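Local coordinates for uncharacterized protein (Mycobacterium avium subsp. paratuberculosis, PDB 4R9Z) that probably hydrolyses fatty acyl-CoA thioesters to fatty acid and coenzyme A, as a double hot-dog thioesterase of the acyl-CoA thioesterase II family, at residues M256-R259 and T260-V264; V189-A192 and S193-Y197; L203-P206 and A207-A210. All blocks are in the same frame, centred on the assembly; numbering follows the deposited sequence.

How the contacts relate
All three contacts are local and belong to the C-terminal hot-dog half of the chain, but they sit at different depths. Contact 2 is the buried one, a stretch of helix 188-201 about 7 Å from the chain centre; contacts 1 and 3 have their centres about 16 Å out and are partly buried. Contact 1 turns the hairpin of strands 249-258 and 263-272, and its M256 and V264 pack on V195 of contact 2, so hairpin and helix share one apolar seam. Contact 3 lies on the next helix, 204-211, without touching either. Backbone bonding dominates throughout, joined by a CH-pi contact in 1, a serine hydroxyl in 2 and a carboxylate in 3.

Contact 1 of 3, residues M256-R259 and T260-V264; sequences MFNR and TGELV
M256 and V264 face each other across an antiparallel hairpin, the amide of V264 giving its hydrogen to M256 O over 2.7 Å in a nearly straight bond, with F257 and L263 as the next, non-hydrogen-bonded pair. The hairpin joins strands 249-258 and 263-272 of the C-terminal hot-dog domain through a type I turn with a G1 bulge. N258 N bonds to E262 O at 2.8 Å, while G261 N closes the turn on N258 O at 2.6 Å. G261 takes the left-handed conformation of this motif (phi 99°, psi 5°).

Side chains sort onto two faces. On one, L263 CD1 lies over a face of the F257 ring, offset toward its rim and 4.2 Å from the centroid, a CH-pi contact. F257 has its CG anti to its own carbonyl carbon (chi1 -60°), which also brings the ring edge to G261 O, 3.6 Å from CD2. L263 packs further on S244 of the second subunit. On the other face, M256 CB meets V264 CB at 4.2 Å, and M256 runs on toward helix 188-201.

The polar ends are held from beyond the hairpin: N258 OD1 accepts from V231 N and ND2 gives to R229 O, while R259, leading away from the turn, forms a salt bridge with E133. V264 crosses the N258 side chain at about a right angle and sets its CG2 3.4 Å from N258 OD1.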
loop_
_atom_site.group_PDB
_atom_site.type_symbol
_atom_site.label_atom_id
_atom_site.label_comp_id
_atom_site.label_asym_id
_atom_site.label_seq_id
_atom_site.Cartn_x
_atom_site.Cartn_y
_atom_site.Cartn_z
ATOM N N MET B 256 3.528 -14.322 -0.791
ATOM C CA MET B 256 4.527 -15.159 -1.427
ATOM C C MET B 256 5.348 -15.901 -0.384
ATOM O O MET B 256 5.726 -15.328 0.638
ATOM C CB MET B 256 5.434 -14.315 -2.312
ATOM C CG MET B 256 6.316 -15.112 -3.233
ATOM S SD MET B 256 7.210 -14.013 -4.331
ATOM C CE MET B 256 5.850 -13.197 -5.159
ATOM N N PHE B 257 5.627 -17.174 -0.650
ATOM C CA PHE B 257 6.399 -18.007 0.271
ATOM C C PHE B 257 7.588 -18.671 -0.417
ATOM O O PHE B 257 7.535 -18.980 -1.611
ATOM C CB PHE B 257 5.530 -19.107 0.885
ATOM C CG PHE B 257 4.350 -18.610 1.669
ATOM C CD1 PHE B 257 3.154 -18.306 1.035
ATOM C CD2 PHE B 257 4.421 -18.490 3.047
ATOM C CE1 PHE B 257 2.057 -17.869 1.762
ATOM C CE2 PHE B 257 3.328 -18.053 3.780
ATOM C CZ PHE B 257 2.145 -17.743 3.135
ATOM N N ASN B 258 8.659 -18.895 0.341
ATOM C CA ASN B 258 9.699 -19.827 -0.089
ATOM C C ASN B 258 9.162 -21.246 0.012
ATOM O O ASN B 258 8.251 -21.503 0.801
ATOM C CB ASN B 258 10.969 -19.684 0.756
ATOM C CG ASN B 258 11.750 -18.427 0.440
ATOM O OD1 ASN B 258 11.803 -17.983 -0.706
ATOM N ND2 ASN B 258 12.369 -17.847 1.461
ATOM N N ARG B 259 9.717 -22.164 -0.776
ATOM C CA ARG B 259 9.300 -23.565 -0.721
ATOM C C ARG B 259 9.403 -24.114 0.696
ATOM O O ARG B 259 8.663 -25.018 1.074
ATOM C CB ARG B 259 10.130 -24.420 -1.680
ATOM C CG ARG B 259 9.657 -25.867 -1.783
ATOM C CD ARG B 259 10.231 -26.567 -3.007
ATOM N NE ARG B 259 9.563 -27.838 -3.284
ATOM C CZ ARG B 259 9.691 -28.517 -4.420
ATOM N NH1 ARG B 259 10.459 -28.045 -5.393
ATOM N NH2 ARG B 259 9.051 -29.667 -4.587
ATOM N N THR B 260 10.308 -23.547 1.485
ATOM C CA THR B 260 10.448 -23.925 2.887
ATOM C C THR B 260 9.230 -23.494 3.703
ATOM O O THR B 260 8.991 -24.007 4.799
ATOM C CB THR B 260 11.708 -23.303 3.512
ATOM O OG1 THR B 260 11.599 -21.874 3.503
ATOM C CG2 THR B 260 12.946 -23.731 2.737
ATOM N N GLY B 261 8.461 -22.552 3.163
ATOM C CA GLY B 261 7.276 -22.062 3.840
ATOM C C GLY B 261 7.462 -20.757 4.591
ATOM O O GLY B 261 6.552 -20.304 5.289
ATOM N N GLU B 262 8.644 -20.159 4.472
ATOM C CA GLU B 262 8.865 -18.834 5.040
ATOM C C GLU B 262 8.194 -17.777 4.161
ATOM O O GLU B 262 8.275 -17.833 2.929
ATOM C CB GLU B 262 10.358 -18.525 5.191
ATOM C CG GLU B 262 10.641 -17.345 6.124
ATOM C CD GLU B 262 12.082 -16.869 6.071
ATOM O OE1 GLU B 262 12.806 -17.261 5.130
ATOM O OE2 GLU B 262 12.489 -16.105 6.976
ATOM N N LEU B 263 7.513 -16.833 4.803
ATOM C CA LEU B 263 6.859 -15.741 4.092
ATOM C C LEU B 263 7.897 -14.808 3.467
ATOM O O LEU B 263 8.859 -14.404 4.119
ATOM C CB LEU B 263 5.938 -14.965 5.038
ATOM C CG LEU B 263 5.204 -13.753 4.457
ATOM C CD1 LEU B 263 4.166 -14.187 3.434
ATOM C CD2 LEU B 263 4.555 -12.964 5.575
ATOM N N VAL B 264 7.701 -14.474 2.197
ATOM C CA VAL B 264 8.627 -13.598 1.496
ATOM C C VAL B 264 8.088 -12.170 1.419
ATOM O O VAL B 264 8.775 -11.212 1.779
ATOM C CB VAL B 264 8.911 -14.120 0.074
ATOM C CG1 VAL B 264 9.621 -13.056 -0.759
ATOM C CG2 VAL B 264 9.739 -15.392 0.144
#

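Contact 2 of 3, residues V189-A192 and S193-Y197; sequences VLTA and SLVAY
L190 and S193 meet where one carbonyl is held by two donors, in the middle of a stretch of helix 188-201. S193 OG gives a hydrogen bond to L190 O at 2.8 Å, and L194 N reaches the same oxygen at 3.1 Å. Both donors arrive from the same face of the L190 carbonyl plane. The serine can bend back because its OG sits between its own backbone N and carbonyl carbon (chi1 65°), a position that turns the hydroxyl toward the preceding helical turn and lets a buried polar group be satisfied within the helix.

The remaining bonds are backbone i to i+4 pairs. S193 N binds V189 O, V195 N binds T191 O at 2.9 Å, and A196 N binds A192 O at the same length in an almost straight bond. Y197 N continues the ladder to S193 O. At the opening turn, T191 OG1 bonds back to D187 O.

Apolar contacts run along the helix surface as well. L190 CG and L194 CD1 meet at 4.1 Å, the two leucines crossing at a slant. They continue onto L12 and L15 of helix 8-15, while V189 and S193 both pack on L48 of helix 39-52, the corresponding helix of the N-terminal half.

Farther along, the Y197 side chain reaches toward that same neighbour: its hydroxyl is hydrogen-bonded to H41 ND1, and its ring meets W158 edge-to-face. Regular, mostly buried and closely apposed to its counterpart from the other half, this is the central helix around which the strands curve in a hot-dog domain, two such domains making the double hot-dog fold.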
loop_
_atom_site.group_PDB
_atom_site.type_symbol
_atom_site.label_atom_id
_atom_site.label_comp_id
_atom_site.label_asym_id
_atom_site.label_seq_id
_atom_site.Cartn_x
_atom_site.Cartn_y
_atom_site.Cartn_z
ATOM N N VAL B 189 19.088 -7.406 -3.093
ATOM C CA VAL B 189 18.328 -6.289 -3.644
ATOM C C VAL B 189 17.740 -6.618 -5.023
ATOM O O VAL B 189 16.587 -6.288 -5.305
ATOM C CB VAL B 189 19.206 -5.017 -3.728
ATOM C CG1 VAL B 189 18.556 -3.961 -4.602
ATOM C CG2 VAL B 189 19.477 -4.473 -2.335
ATOM N N LEU B 190 18.530 -7.256 -5.882
ATOM C CA LEU B 190 18.033 -7.677 -7.190
ATOM C C LEU B 190 16.899 -8.681 -7.033
ATOM O O LEU B 190 15.923 -8.651 -7.776
ATOM C CB LEU B 190 19.154 -8.277 -8.040
ATOM C CG LEU B 190 18.772 -8.711 -9.459
ATOM C CD1 LEU B 190 18.036 -7.595 -10.180
ATOM C CD2 LEU B 190 20.006 -9.120 -10.247
ATOM N N THR B 191 17.049 -9.579 -6.066
ATOM C CA THR B 191 16.037 -10.583 -5.763
ATOM C C THR B 191 14.719 -9.943 -5.323
ATOM O O THR B 191 13.641 -10.369 -5.737
ATOM C CB THR B 191 16.532 -11.550 -4.671
ATOM O OG1 THR B 191 17.666 -12.275 -5.163
ATOM C CG2 THR B 191 15.448 -12.531 -4.283
ATOM N N ALA B 192 14.810 -8.918 -4.481
ATOM C CA ALA B 192 13.621 -8.242 -3.989
ATOM C C ALA B 192 12.852 -7.578 -5.129
ATOM O O ALA B 192 11.624 -7.651 -5.182
ATOM C CB ALA B 192 13.993 -7.222 -2.940
ATOM N N SER B 193 13.573 -6.949 -6.053
ATOM C CA SER B 193 12.918 -6.285 -7.173
ATOM C C SER B 193 12.288 -7.308 -8.109
ATOM O O SER B 193 11.258 -7.040 -8.723
ATOM C CB SER B 193 13.903 -5.411 -7.952
ATOM O OG SER B 193 14.911 -6.198 -8.562
ATOM N N LEU B 194 12.886 -8.492 -8.189
ATOM C CA LEU B 194 12.356 -9.544 -9.045
ATOM C C LEU B 194 11.106 -10.138 -8.426
ATOM O O LEU B 194 10.160 -10.495 -9.127
ATOM C CB LEU B 194 13.394 -10.636 -9.278
ATOM C CG LEU B 194 14.506 -10.292 -10.264
ATOM C CD1 LEU B 194 15.633 -11.303 -10.147
ATOM C CD2 LEU B 194 13.948 -10.261 -11.676
ATOM N N VAL B 195 11.112 -10.242 -7.103
ATOM C CA VAL B 195 9.919 -10.622 -6.372
ATOM C C VAL B 195 8.804 -9.620 -6.658
ATOM O O VAL B 195 7.707 -10.001 -7.064
ATOM C CB VAL B 195 10.178 -10.691 -4.870
ATOM C CG1 VAL B 195 8.862 -10.725 -4.115
ATOM C CG2 VAL B 195 11.012 -11.913 -4.552
ATOM N N ALA B 196 9.094 -8.339 -6.459
ATOM C CA ALA B 196 8.132 -7.286 -6.759
ATOM C C ALA B 196 7.693 -7.332 -8.218
ATOM O O ALA B 196 6.507 -7.204 -8.516
ATOM C CB ALA B 196 8.718 -5.923 -6.423
ATOM N N TYR B 197 8.659 -7.512 -9.116
ATOM C CA TYR B 197 8.409 -7.629 -10.556
ATOM C C TYR B 197 7.328 -8.671 -10.850
ATOM O O TYR B 197 6.336 -8.383 -11.516
ATOM C CB TYR B 197 9.712 -7.992 -11.280
ATOM C CG TYR B 197 9.754 -7.735 -12.775
ATOM C CD1 TYR B 197 8.647 -7.964 -13.584
ATOM C CD2 TYR B 197 10.919 -7.273 -13.379
ATOM C CE1 TYR B 197 8.694 -7.734 -14.947
ATOM C CE2 TYR B 197 10.978 -7.040 -14.744
ATOM C CZ TYR B 197 9.863 -7.274 -15.522
ATOM O OH TYR B 197 9.916 -7.042 -16.878
#

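Contact 3 of 3, residues L203-P206 and A207-A210; sequences LTEP and AFAA
The F208 ring is met at its edge by the E205 carboxylate: OE1 lies near the ring plane, 4.1 Å from CD2. The two side chains cross at about a right angle, with the carboxylate and ring planes 59° apart. The other oxygen, E205 OE2, rests against the methyl of A209, 3.6 Å from CB. A bend at chi2 (66°) turns the glutamate along the helix toward A209, so that both oxygens touch. An acidic residue in this first turn of helix 204-211 is consistent with the helix dipole.

Beneath the side chains the backbone is plain alpha helix. F208 N bonds to T204 O at 2.9 Å, A209 N to E205 O at 2.7 Å and A210 N to P206 O at 3.0 Å. P206 suits the opening turn, since its nitrogen has no hydrogen to offer and its carbonyl still accepts.

This short helix follows helix 188-201 in the chain and lies against the strands of the C-terminal hot-dog domain. P206 touches R240 and A207 touches S242, both on strand 236-246; A207 also meets M271 of strand 263-272, while A210 packs on Y122 of the second subunit.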
loop_
_atom_site.group_PDB
_atom_site.type_symbol
_atom_site.label_atom_id
_atom_site.label_comp_id
_atom_site.label_asym_id
_atom_site.label_seq_id
_atom_site.Cartn_x
_atom_site.Cartn_y
_atom_site.Cartn_z
ATOM N N LEU B 203 -0.776 -10.768 -11.070
ATOM C CA LEU B 203 -1.868 -10.472 -10.187
ATOM C C LEU B 203 -3.122 -9.961 -10.846
ATOM O O LEU B 203 -4.080 -9.707 -10.195
ATOM C CB LEU B 203 -1.414 -9.529 -9.105
ATOM C CG LEU B 203 -1.985 -9.838 -7.760
ATOM C CD1 LEU B 203 -1.766 -11.276 -7.450
ATOM C CD2 LEU B 203 -1.365 -8.981 -6.696
ATOM N N THR B 204 -3.082 -9.779 -12.131
ATOM C CA THR B 204 -4.271 -9.524 -12.867
ATOM C C THR B 204 -5.275 -10.639 -12.909
ATOM O O THR B 204 -6.443 -10.381 -12.893
ATOM C CB THR B 204 -3.937 -9.210 -14.293
ATOM O OG1 THR B 204 -2.862 -10.055 -14.709
ATOM C CG2 THR B 204 -3.531 -7.811 -14.371
ATOM N N GLU B 205 -4.828 -11.882 -13.029
ATOM C CA GLU B 205 -5.731 -12.956 -13.384
ATOM C C GLU B 205 -6.815 -13.179 -12.384
ATOM O O GLU B 205 -7.932 -13.384 -12.810
ATOM C CB GLU B 205 -5.009 -14.270 -13.750
ATOM C CG GLU B 205 -5.737 -15.600 -13.441
ATOM C CD GLU B 205 -7.029 -15.891 -14.222
ATOM O OE1 GLU B 205 -7.381 -15.183 -15.157
ATOM O OE2 GLU B 205 -7.694 -16.882 -13.913
ATOM N N PRO B 206 -6.469 -13.125 -11.026
ATOM C CA PRO B 206 -7.624 -13.354 -10.146
ATOM C C PRO B 206 -8.743 -12.340 -10.375
ATOM O O PRO B 206 -9.888 -12.692 -10.335
ATOM C CB PRO B 206 -7.064 -13.253 -8.739
ATOM C CG PRO B 206 -5.792 -12.605 -8.855
ATOM C CD PRO B 206 -5.234 -13.076 -10.115
ATOM N N ALA B 207 -8.412 -11.089 -10.591
ATOM C CA ALA B 207 -9.380 -10.060 -10.891
ATOM C C ALA B 207 -10.080 -10.230 -12.201
ATOM O O ALA B 207 -11.244 -9.986 -12.309
ATOM C CB ALA B 207 -8.717 -8.709 -10.831
ATOM N N PHE B 208 -9.340 -10.615 -13.207
ATOM C CA PHE B 208 -9.906 -10.919 -14.479
ATOM C C PHE B 208 -10.842 -12.094 -14.371
ATOM O O PHE B 208 -11.862 -12.156 -14.989
ATOM C CB PHE B 208 -8.813 -11.229 -15.468
ATOM C CG PHE B 208 -9.280 -11.257 -16.874
ATOM C CD1 PHE B 208 -9.829 -10.141 -17.446
ATOM C CD2 PHE B 208 -9.189 -12.398 -17.624
ATOM C CE1 PHE B 208 -10.276 -10.166 -18.747
ATOM C CE2 PHE B 208 -9.620 -12.423 -18.926
ATOM C CZ PHE B 208 -10.166 -11.311 -19.488
ATOM N N ALA B 209 -10.465 -13.062 -13.589
ATOM C CA ALA B 209 -11.346 -14.204 -13.361
ATOM C C ALA B 209 -12.659 -13.807 -12.683
ATOM O O ALA B 209 -13.737 -14.196 -13.130
ATOM C CB ALA B 209 -10.631 -15.266 -12.537
ATOM N N ALA B 210 -12.562 -13.051 -11.594
ATOM C CA ALA B 210 -13.740 -12.643 -10.828
ATOM C C ALA B 210 -14.789 -11.898 -11.655
ATOM O O ALA B 210 -15.978 -11.976 -11.367
ATOM C CB ALA B 210 -13.320 -11.789 -9.652
#